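Local structure of putative short-chain dehydrogenase/reductase (Corynebacterium glutamicum, 3E9N) at residues K6-G12 against D28-L34; V76-A82 against G126-I131; N106-A111 against A152-L156. The protein is a putative NAD(P)-dependent oxidoreductase of the short-chain dehydrogenase/reductase family, possibly acting as an acetoacetyl-CoA reductase. One frame throughout, in Å; residues are numbered along the deposited sequence.

Interaction 1: K6-G12 against D28-L34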
loop_
_atom_site.group_PDB
_atom_site.type_symbol
_atom_site.label_atom_id
_atom_site.label_comp_id
_atom_site.label_asym_id
_atom_site.label_seq_id
_atom_site.Cartn_x
_atom_site.Cartn_y
_atom_site.Cartn_z
ATOM N N LYS A 6 -11.258 -23.418 -25.762
ATOM C CA LYS A 6 -10.372 -22.295 -25.268
ATOM C C LYS A 6 -9.017 -22.795 -24.851
ATOM O O LYS A 6 -8.860 -23.965 -24.442
ATOM C CB LYS A 6 -11.002 -21.582 -24.080
ATOM C CG LYS A 6 -12.345 -20.939 -24.414
ATOM C CD LYS A 6 -12.664 -19.738 -23.506
ATOM C CE LYS A 6 -12.687 -20.113 -22.059
ATOM N NZ LYS A 6 -12.348 -18.871 -21.193
ATOM N N ILE A 7 -8.030 -21.913 -24.906
ATOM C CA ILE A 7 -6.675 -22.357 -24.640
ATOM C C ILE A 7 -6.016 -21.781 -23.400
ATOM O O ILE A 7 -5.967 -20.570 -23.220
ATOM C CB ILE A 7 -5.819 -22.126 -25.882
ATOM C CG1 ILE A 7 -6.268 -23.166 -26.952
ATOM C CG2 ILE A 7 -4.353 -22.278 -25.561
ATOM C CD1 ILE A 7 -6.672 -22.552 -28.249
ATOM N N ALA A 8 -5.471 -22.669 -22.577
ATOM C CA ALA A 8 -4.868 -22.324 -21.313
ATOM C C ALA A 8 -3.413 -22.752 -21.302
ATOM O O ALA A 8 -3.067 -23.832 -21.819
ATOM C CB ALA A 8 -5.603 -23.053 -20.167
ATOM N N VAL A 9 -2.559 -21.919 -20.701
ATOM C CA VAL A 9 -1.155 -22.302 -20.412
ATOM C C VAL A 9 -0.888 -22.109 -18.911
ATOM O O VAL A 9 -1.158 -21.050 -18.351
ATOM C CB VAL A 9 -0.166 -21.400 -21.181
ATOM C CG1 VAL A 9 1.290 -21.706 -20.775
ATOM C CG2 VAL A 9 -0.361 -21.538 -22.654
ATOM N N VAL A 10 -0.348 -23.137 -18.269
ATOM C CA VAL A 10 -0.136 -23.124 -16.835
ATOM C C VAL A 10 1.275 -23.599 -16.544
ATOM O O VAL A 10 1.610 -24.754 -16.875
ATOM C CB VAL A 10 -1.110 -24.095 -16.128
ATOM C CG1 VAL A 10 -0.801 -24.173 -14.644
ATOM C CG2 VAL A 10 -2.572 -23.736 -16.399
ATOM N N THR A 11 2.088 -22.719 -15.933
ATOM C CA THR A 11 3.417 -23.065 -15.436
ATOM C C THR A 11 3.360 -23.593 -14.006
ATOM O O THR A 11 2.377 -23.411 -13.280
ATOM C CB THR A 11 4.436 -21.889 -15.538
ATOM O OG1 THR A 11 4.054 -20.798 -14.678
ATOM C CG2 THR A 11 4.579 -21.385 -16.984
ATOM N N GLY A 12 4.407 -24.298 -13.594
ATOM C CA GLY A 12 4.421 -24.909 -12.266
ATOM C C GLY A 12 3.319 -25.948 -12.188
ATOM O O GLY A 12 2.756 -26.200 -11.106
ATOM N N ASP A 28 -12.906 -26.671 -19.518
ATOM C CA ASP A 28 -13.371 -25.909 -20.655
ATOM C C ASP A 28 -12.229 -25.345 -21.481
ATOM O O ASP A 28 -12.469 -24.438 -22.259
ATOM C CB ASP A 28 -14.314 -24.766 -20.207
ATOM C CG ASP A 28 -13.663 -23.845 -19.166
ATOM O OD1 ASP A 28 -14.199 -22.745 -18.899
ATOM O OD2 ASP A 28 -12.586 -24.229 -18.621
ATOM N N HIS A 29 -10.993 -25.813 -21.257
ATOM C CA HIS A 29 -9.832 -25.397 -22.049
ATOM C C HIS A 29 -9.056 -26.689 -22.357
ATOM O O HIS A 29 -9.073 -27.641 -21.537
ATOM C CB HIS A 29 -8.827 -24.515 -21.269
ATOM C CG HIS A 29 -9.357 -23.200 -20.740
ATOM N ND1 HIS A 29 -10.204 -23.106 -19.639
ATOM C CD2 HIS A 29 -9.049 -21.923 -21.075
ATOM C CE1 HIS A 29 -10.431 -21.833 -19.358
ATOM N NE2 HIS A 29 -9.753 -21.090 -20.218
ATOM N N ILE A 30 -8.392 -26.717 -23.523
ATOM C CA ILE A 30 -7.215 -27.535 -23.751
ATOM C C ILE A 30 -6.087 -26.874 -22.973
ATOM O O ILE A 30 -5.803 -25.707 -23.166
ATOM C CB ILE A 30 -6.833 -27.517 -25.284
ATOM C CG1 ILE A 30 -7.890 -28.267 -26.116
ATOM C CG2 ILE A 30 -5.455 -28.162 -25.551
ATOM C CD1 ILE A 30 -8.429 -27.397 -27.260
ATOM N N VAL A 31 -5.458 -27.595 -22.064
ATOM C CA VAL A 31 -4.473 -26.997 -21.162
ATOM C C VAL A 31 -3.040 -27.426 -21.482
ATOM O O VAL A 31 -2.707 -28.628 -21.397
ATOM C CB VAL A 31 -4.737 -27.420 -19.694
ATOM C CG1 VAL A 31 -3.674 -26.844 -18.783
ATOM C CG2 VAL A 31 -6.125 -27.004 -19.227
ATOM N N TYR A 32 -2.184 -26.463 -21.821
ATOM C CA TYR A 32 -0.746 -26.738 -21.856
ATOM C C TYR A 32 -0.133 -26.585 -20.497
ATOM O O TYR A 32 0.033 -25.491 -20.005
ATOM C CB TYR A 32 -0.046 -25.878 -22.866
ATOM C CG TYR A 32 -0.615 -26.127 -24.245
ATOM C CD1 TYR A 32 0.022 -26.990 -25.156
ATOM C CD2 TYR A 32 -1.809 -25.548 -24.616
ATOM C CE1 TYR A 32 -0.520 -27.232 -26.425
ATOM C CE2 TYR A 32 -2.345 -25.775 -25.853
ATOM C CZ TYR A 32 -1.706 -26.615 -26.758
ATOM O OH TYR A 32 -2.295 -26.809 -27.977
ATOM N N ALA A 33 0.213 -27.718 -19.907
ATOM C CA ALA A 33 0.693 -27.796 -18.561
ATOM C C ALA A 33 2.222 -27.995 -18.487
ATOM O O ALA A 33 2.727 -29.134 -18.618
ATOM C CB ALA A 33 -0.015 -28.939 -17.867
ATOM N N LEU A 34 2.947 -26.904 -18.259
ATOM C CA LEU A 34 4.403 -26.936 -18.141
ATOM C C LEU A 34 4.886 -27.266 -16.736
ATOM O O LEU A 34 4.550 -26.572 -15.759
ATOM C CB LEU A 34 5.024 -25.610 -18.562
ATOM C CG LEU A 34 5.027 -25.273 -20.044
ATOM C CD1 LEU A 34 3.597 -24.941 -20.415
ATOM C CD2 LEU A 34 5.969 -24.088 -20.334
#
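Lys6 crosses the His29 side chain at a slant: CB sits 3.6 Å from His29 CD2, and the bend at chi3 (-58°) brings CE and NZ to 3.6 Å from His29 NE2. This is packing; NE2 has a weak hydrogen bond to Thr78 OG1. The Lys6 carbonyl O accepts Ile30 N at 2.9 Å, the first of five backbone bonds that alternate between the strands. At Ile7 the branch CG2, anti to the backbone N, touches Tyr32 CE2. Ala8 is bonded through both its N and its O, the N donating to Ile30 O and the O accepting Tyr32 N at 2.8 Å; the same O lies in the plane of the Tyr32 ring, at its edge, 3.5 Å from CD2. Its methyl CB rests 3.7 Å from His29 CB and CD2. Val9 turns CG1 to Leu34 CD1 (4.0 Å), on the face that carries Ile7 and Tyr32. Val10 points the other way and sets CG2 against Val31 CG1, while its N reaches Tyr32 O and its O takes Leu34 N. The strand directions differ by 17°, a regular parallel pairing. This is the opening beta-alpha-beta unit of the Rossmann fold, whose turn after the first strand lies in the cofactor-binding region in relatives. Helix 16-25 covers the Ala8, Val10 and Val31 face through Leu25, whose carbonyl also holds His29 ND1, and Asp28 has a salt bridge to Arg211. Strand 78-81 borders 7-11 on the side away from 30-35, and beyond 30-35 strand 50-54 brings Ile53 against Tyr32 and Leu34.

Interaction 2: V76-A82 against G126-I131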
loop_
_atom_site.group_PDB
_atom_site.type_symbol
_atom_site.label_atom_id
_atom_site.label_comp_id
_atom_site.label_asym_id
_atom_site.label_seq_id
_atom_site.Cartn_x
_atom_site.Cartn_y
_atom_site.Cartn_z
ATOM N N VAL A 76 -4.217 -17.365 -26.921
ATOM C CA VAL A 76 -4.202 -17.940 -25.572
ATOM C C VAL A 76 -5.257 -17.231 -24.701
ATOM O O VAL A 76 -5.205 -15.999 -24.549
ATOM C CB VAL A 76 -2.847 -17.762 -24.864
ATOM C CG1 VAL A 76 -2.909 -18.358 -23.384
ATOM C CG2 VAL A 76 -1.704 -18.423 -25.674
ATOM N N ASP A 77 -6.180 -18.009 -24.131
ATOM C CA ASP A 77 -7.298 -17.434 -23.345
ATOM C C ASP A 77 -6.913 -17.197 -21.878
ATOM O O ASP A 77 -7.292 -16.201 -21.300
ATOM C CB ASP A 77 -8.531 -18.345 -23.433
ATOM C CG ASP A 77 -9.014 -18.495 -24.870
ATOM O OD1 ASP A 77 -9.761 -17.615 -25.326
ATOM O OD2 ASP A 77 -8.621 -19.470 -25.562
ATOM N N THR A 78 -6.134 -18.125 -21.313
ATOM C CA THR A 78 -5.774 -18.118 -19.928
ATOM C C THR A 78 -4.291 -18.535 -19.810
ATOM O O THR A 78 -3.869 -19.614 -20.281
ATOM C CB THR A 78 -6.674 -19.132 -19.130
ATOM O OG1 THR A 78 -8.051 -18.834 -19.359
ATOM C CG2 THR A 78 -6.403 -19.076 -17.638
ATOM N N LEU A 79 -3.515 -17.684 -19.158
ATOM C CA LEU A 79 -2.133 -17.950 -18.824
ATOM C C LEU A 79 -1.980 -17.761 -17.304
ATOM O O LEU A 79 -2.229 -16.658 -16.763
ATOM C CB LEU A 79 -1.248 -16.932 -19.556
ATOM C CG LEU A 79 0.251 -16.883 -19.205
ATOM C CD1 LEU A 79 0.996 -18.289 -19.367
ATOM C CD2 LEU A 79 0.994 -15.697 -19.959
ATOM N N VAL A 80 -1.570 -18.818 -16.622
ATOM C CA VAL A 80 -1.435 -18.800 -15.164
ATOM C C VAL A 80 0.011 -19.140 -14.802
ATOM O O VAL A 80 0.489 -20.206 -15.151
ATOM C CB VAL A 80 -2.346 -19.849 -14.520
ATOM C CG1 VAL A 80 -2.089 -19.953 -12.950
ATOM C CG2 VAL A 80 -3.806 -19.546 -14.870
ATOM N N HIS A 81 0.675 -18.242 -14.094
ATOM C CA HIS A 81 2.060 -18.363 -13.753
ATOM C C HIS A 81 2.098 -18.922 -12.318
ATOM O O HIS A 81 1.996 -18.167 -11.360
ATOM C CB HIS A 81 2.776 -16.994 -13.807
ATOM C CG HIS A 81 2.800 -16.335 -15.162
ATOM N ND1 HIS A 81 3.575 -16.793 -16.215
ATOM C CD2 HIS A 81 2.166 -15.226 -15.626
ATOM C CE1 HIS A 81 3.422 -15.999 -17.264
ATOM N NE2 HIS A 81 2.587 -15.024 -16.928
ATOM N N ALA A 82 2.148 -20.252 -12.193
ATOM C CA ALA A 82 2.340 -20.916 -10.910
ATOM C C ALA A 82 3.765 -21.521 -10.708
ATOM O O ALA A 82 4.003 -22.184 -9.738
ATOM C CB ALA A 82 1.281 -22.000 -10.710
ATOM N N GLY A 126 -7.075 -12.535 -23.704
ATOM C CA GLY A 126 -6.947 -13.491 -22.610
ATOM C C GLY A 126 -6.736 -12.895 -21.230
ATOM O O GLY A 126 -6.640 -11.664 -21.030
ATOM N N CYS A 127 -6.660 -13.786 -20.258
ATOM C CA CYS A 127 -6.428 -13.416 -18.867
ATOM C C CYS A 127 -5.076 -13.935 -18.445
ATOM O O CYS A 127 -4.789 -15.119 -18.674
ATOM C CB CYS A 127 -7.437 -14.119 -17.974
ATOM S SG CYS A 127 -9.060 -13.589 -18.238
ATOM N N VAL A 128 -4.274 -13.073 -17.825
ATOM C CA VAL A 128 -2.982 -13.443 -17.286
ATOM C C VAL A 128 -3.088 -13.376 -15.759
ATOM O O VAL A 128 -3.418 -12.346 -15.187
ATOM C CB VAL A 128 -1.810 -12.505 -17.804
ATOM C CG1 VAL A 128 -0.443 -12.929 -17.194
ATOM C CG2 VAL A 128 -1.710 -12.561 -19.292
ATOM N N ILE A 129 -2.834 -14.491 -15.095
ATOM C CA ILE A 129 -2.948 -14.507 -13.677
ATOM C C ILE A 129 -1.610 -14.840 -13.056
ATOM O O ILE A 129 -1.001 -15.836 -13.430
ATOM C CB ILE A 129 -4.001 -15.509 -13.218
ATOM C CG1 ILE A 129 -5.382 -15.054 -13.723
ATOM C CG2 ILE A 129 -3.987 -15.591 -11.678
ATOM C CD1 ILE A 129 -6.335 -16.166 -14.006
ATOM N N TYR A 130 -1.144 -14.004 -12.132
ATOM C CA TYR A 130 0.109 -14.265 -11.384
ATOM C C TYR A 130 -0.219 -14.801 -10.001
ATOM O O TYR A 130 -1.164 -14.292 -9.364
ATOM C CB TYR A 130 0.917 -12.981 -11.247
ATOM C CG TYR A 130 1.269 -12.283 -12.560
ATOM C CD1 TYR A 130 2.383 -12.642 -13.277
ATOM C CD2 TYR A 130 0.482 -11.227 -13.058
ATOM C CE1 TYR A 130 2.700 -11.973 -14.471
ATOM C CE2 TYR A 130 0.786 -10.561 -14.237
ATOM C CZ TYR A 130 1.890 -10.930 -14.928
ATOM O OH TYR A 130 2.192 -10.314 -16.129
ATOM N N ILE A 131 0.487 -15.852 -9.556
ATOM C CA ILE A 131 0.355 -16.327 -8.198
ATOM C C ILE A 131 1.512 -15.763 -7.459
ATOM O O ILE A 131 2.647 -16.145 -7.728
ATOM C CB ILE A 131 0.467 -17.826 -8.060
ATOM C CG1 ILE A 131 -0.439 -18.527 -9.056
ATOM C CG2 ILE A 131 0.049 -18.262 -6.644
ATOM C CD1 ILE A 131 -1.826 -18.481 -8.677
#
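His81 and Tyr130 both carry CG anti to their own carbonyl carbon (chi1 -62° and -56°), which swings the two rings out on the same face of the sheet. There the rings run alongside each other, nearly parallel (18°) but strongly offset, with centroids 5.1 Å from each other and little face shared; His81 CD2 meets Tyr130 CE1 at 3.5 Å. Val128 CG1, anti to its backbone N, comes to the edge of the imidazole, 3.7 Å from His81 NE2, and also lies near Leu79 CD2 (4.2 Å). That NE2 is hydrogen-bonded to Ser114 OG of helix 95-124, which would restrain the ring's rotation. These are the middle strand of the parallel Rossmann sheet and its neighbour, linked by a crossover through helix 95-124, and five backbone bonds join them from Cys127 N to Asp77 O (2.7 Å) through to Ile131 N and His81 O at 3.3 Å. Gly126 passes close by the chain at the start of the pairing, its CA 3.0 Å from Asp77 O. On the other face, Val80 CG2 approaches Ile129 CD1, and both side chains touch Ile210 of helix 203-214. At the far end Ile131 CG1 lies 3.4 Å from His81 O and also reaches Ala82 CB.

Interaction 3: N106-A111 against A152-L156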
loop_
_atom_site.group_PDB
_atom_site.type_symbol
_atom_site.label_atom_id
_atom_site.label_comp_id
_atom_site.label_asym_id
_atom_site.label_seq_id
_atom_site.Cartn_x
_atom_site.Cartn_y
_atom_site.Cartn_z
ATOM N N ASN A 106 10.495 -16.095 -10.391
ATOM C CA ASN A 106 9.259 -15.433 -9.894
ATOM C C ASN A 106 8.868 -14.124 -10.633
ATOM O O ASN A 106 7.719 -13.658 -10.561
ATOM C CB ASN A 106 9.343 -15.140 -8.398
ATOM C CG ASN A 106 9.650 -16.379 -7.548
ATOM O OD1 ASN A 106 9.354 -17.502 -7.934
ATOM N ND2 ASN A 106 10.195 -16.156 -6.329
ATOM N N VAL A 107 9.829 -13.517 -11.333
ATOM C CA VAL A 107 9.589 -12.201 -11.908
ATOM C C VAL A 107 9.946 -12.190 -13.392
ATOM O O VAL A 107 9.110 -11.816 -14.218
ATOM C CB VAL A 107 10.404 -11.129 -11.176
ATOM C CG1 VAL A 107 10.139 -9.760 -11.754
ATOM C CG2 VAL A 107 10.096 -11.151 -9.680
ATOM N N ILE A 108 11.161 -12.612 -13.757
ATOM C CA ILE A 108 11.569 -12.452 -15.159
ATOM C C ILE A 108 10.838 -13.403 -16.129
ATOM O O ILE A 108 10.312 -12.993 -17.149
ATOM C CB ILE A 108 13.102 -12.440 -15.348
ATOM C CG1 ILE A 108 13.765 -11.440 -14.385
ATOM C CG2 ILE A 108 13.403 -12.056 -16.782
ATOM C CD1 ILE A 108 15.353 -11.539 -14.223
ATOM N N VAL A 109 10.692 -14.661 -15.726
ATOM C CA VAL A 109 9.980 -15.628 -16.514
ATOM C C VAL A 109 8.509 -15.162 -16.719
ATOM O O VAL A 109 8.086 -15.032 -17.864
ATOM C CB VAL A 109 10.087 -17.020 -15.883
ATOM C CG1 VAL A 109 8.982 -17.906 -16.401
ATOM C CG2 VAL A 109 11.503 -17.624 -16.120
ATOM N N PRO A 110 7.747 -14.843 -15.633
ATOM C CA PRO A 110 6.364 -14.331 -15.935
ATOM C C PRO A 110 6.349 -13.152 -16.893
ATOM O O PRO A 110 5.582 -13.162 -17.851
ATOM C CB PRO A 110 5.788 -13.965 -14.568
ATOM C CG PRO A 110 6.547 -14.917 -13.564
ATOM C CD PRO A 110 7.981 -15.009 -14.179
ATOM N N ALA A 111 7.210 -12.170 -16.693
ATOM C CA ALA A 111 7.275 -11.065 -17.619
ATOM C C ALA A 111 7.629 -11.512 -19.044
ATOM O O ALA A 111 7.060 -11.015 -20.000
ATOM C CB ALA A 111 8.298 -10.057 -17.157
ATOM N N ALA A 152 8.342 -7.236 -6.248
ATOM C CA ALA A 152 8.640 -7.102 -7.668
ATOM C C ALA A 152 7.506 -7.603 -8.609
ATOM O O ALA A 152 7.081 -6.910 -9.565
ATOM C CB ALA A 152 9.934 -7.795 -7.972
ATOM N N LEU A 153 7.006 -8.800 -8.314
ATOM C CA LEU A 153 6.050 -9.475 -9.153
ATOM C C LEU A 153 4.795 -8.614 -9.174
ATOM O O LEU A 153 4.147 -8.427 -10.192
ATOM C CB LEU A 153 5.776 -10.846 -8.565
ATOM C CG LEU A 153 4.628 -11.618 -9.189
ATOM C CD1 LEU A 153 4.890 -11.960 -10.731
ATOM C CD2 LEU A 153 4.473 -12.866 -8.386
ATOM N N ARG A 154 4.508 -8.011 -8.042
ATOM C CA ARG A 154 3.337 -7.184 -7.908
ATOM C C ARG A 154 3.406 -5.903 -8.724
ATOM O O ARG A 154 2.405 -5.536 -9.344
ATOM C CB ARG A 154 3.050 -6.881 -6.430
ATOM C CG ARG A 154 1.844 -5.926 -6.264
ATOM C CD ARG A 154 0.527 -6.564 -6.785
ATOM N NE ARG A 154 -0.601 -5.659 -6.565
ATOM C CZ ARG A 154 -1.511 -5.836 -5.605
ATOM N NH1 ARG A 154 -2.482 -4.965 -5.445
ATOM N NH2 ARG A 154 -1.459 -6.904 -4.830
ATOM N N GLY A 155 4.560 -5.218 -8.745
ATOM C CA GLY A 155 4.720 -4.041 -9.641
ATOM C C GLY A 155 4.688 -4.380 -11.139
ATOM O O GLY A 155 4.224 -3.593 -11.983
ATOM N N LEU A 156 5.231 -5.535 -11.478
ATOM C CA LEU A 156 5.148 -6.089 -12.828
ATOM C C LEU A 156 3.670 -6.247 -13.213
ATOM O O LEU A 156 3.249 -5.728 -14.234
ATOM C CB LEU A 156 5.843 -7.488 -12.891
ATOM C CG LEU A 156 5.658 -8.337 -14.176
ATOM C CD1 LEU A 156 6.034 -7.590 -15.439
ATOM C CD2 LEU A 156 6.452 -9.607 -14.097
#
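Val107 and Ala152 meet through their methyls, the first of the apolar contacts. Val107 CG2, anti to the carbonyl carbon, comes to Ala152 CB at 3.8 Å, while CG1 on the other branch faces Leu156 CD2. Leu156 has CG anti to its backbone N (chi1 170°), which extends the side chain toward the facing helix and sets CD2 3.6 Å and CD1 3.8 Å from Ala111 CB. Pro110 adds looser contacts, CB to Leu156 CD2 and CG to Leu153 CD1. These are stretches of helices 95-124 and 144-164, which lie side by side on one flank of the Rossmann sheet; over these short segments the axes come within 9.3 Å at 24°. In SDR enzymes such a pair commonly builds a subunit interface, and here Trp99 of a neighbouring subunit packs on Val107 and Ala111, and Ala152 of that subunit on Ala152. The remaining contacts are of methyls with carbonyl oxygens. Leu153 CD1 lies 3.3 Å from Asn106 O, and Leu156 CD2 sits 3.5 Å from Val107 O, which already accepts Ala111 N within its own helix.

Overall arrangement
Interactions 1 and 2 belong to one continuous parallel sheet: strand 7-11 neighbours strand 78-81, and the centres of the two interactions are about 9 Å apart. Ile7 N probably hydrogen-bonds Asp77 OD2 (2.6 Å) and Val9 N Thr78 O (2.7 Å). Interaction 3 lies on the helical layer beside this sheet, about 13 Å from interaction 2 between centres. Tyr130 makes much of the junction, its CE1 3.7 Å from Pro110 CB and its CD1 3.6 Å from Leu153 CD1, and His81 CE1 meets Pro110 O at 3.6 Å. Interactions 1 and 3 do not touch, with centres about 20 Å apart and on opposite sides of the chain's centre. In relatives the cofactor lies across the C-terminal ends of these strands.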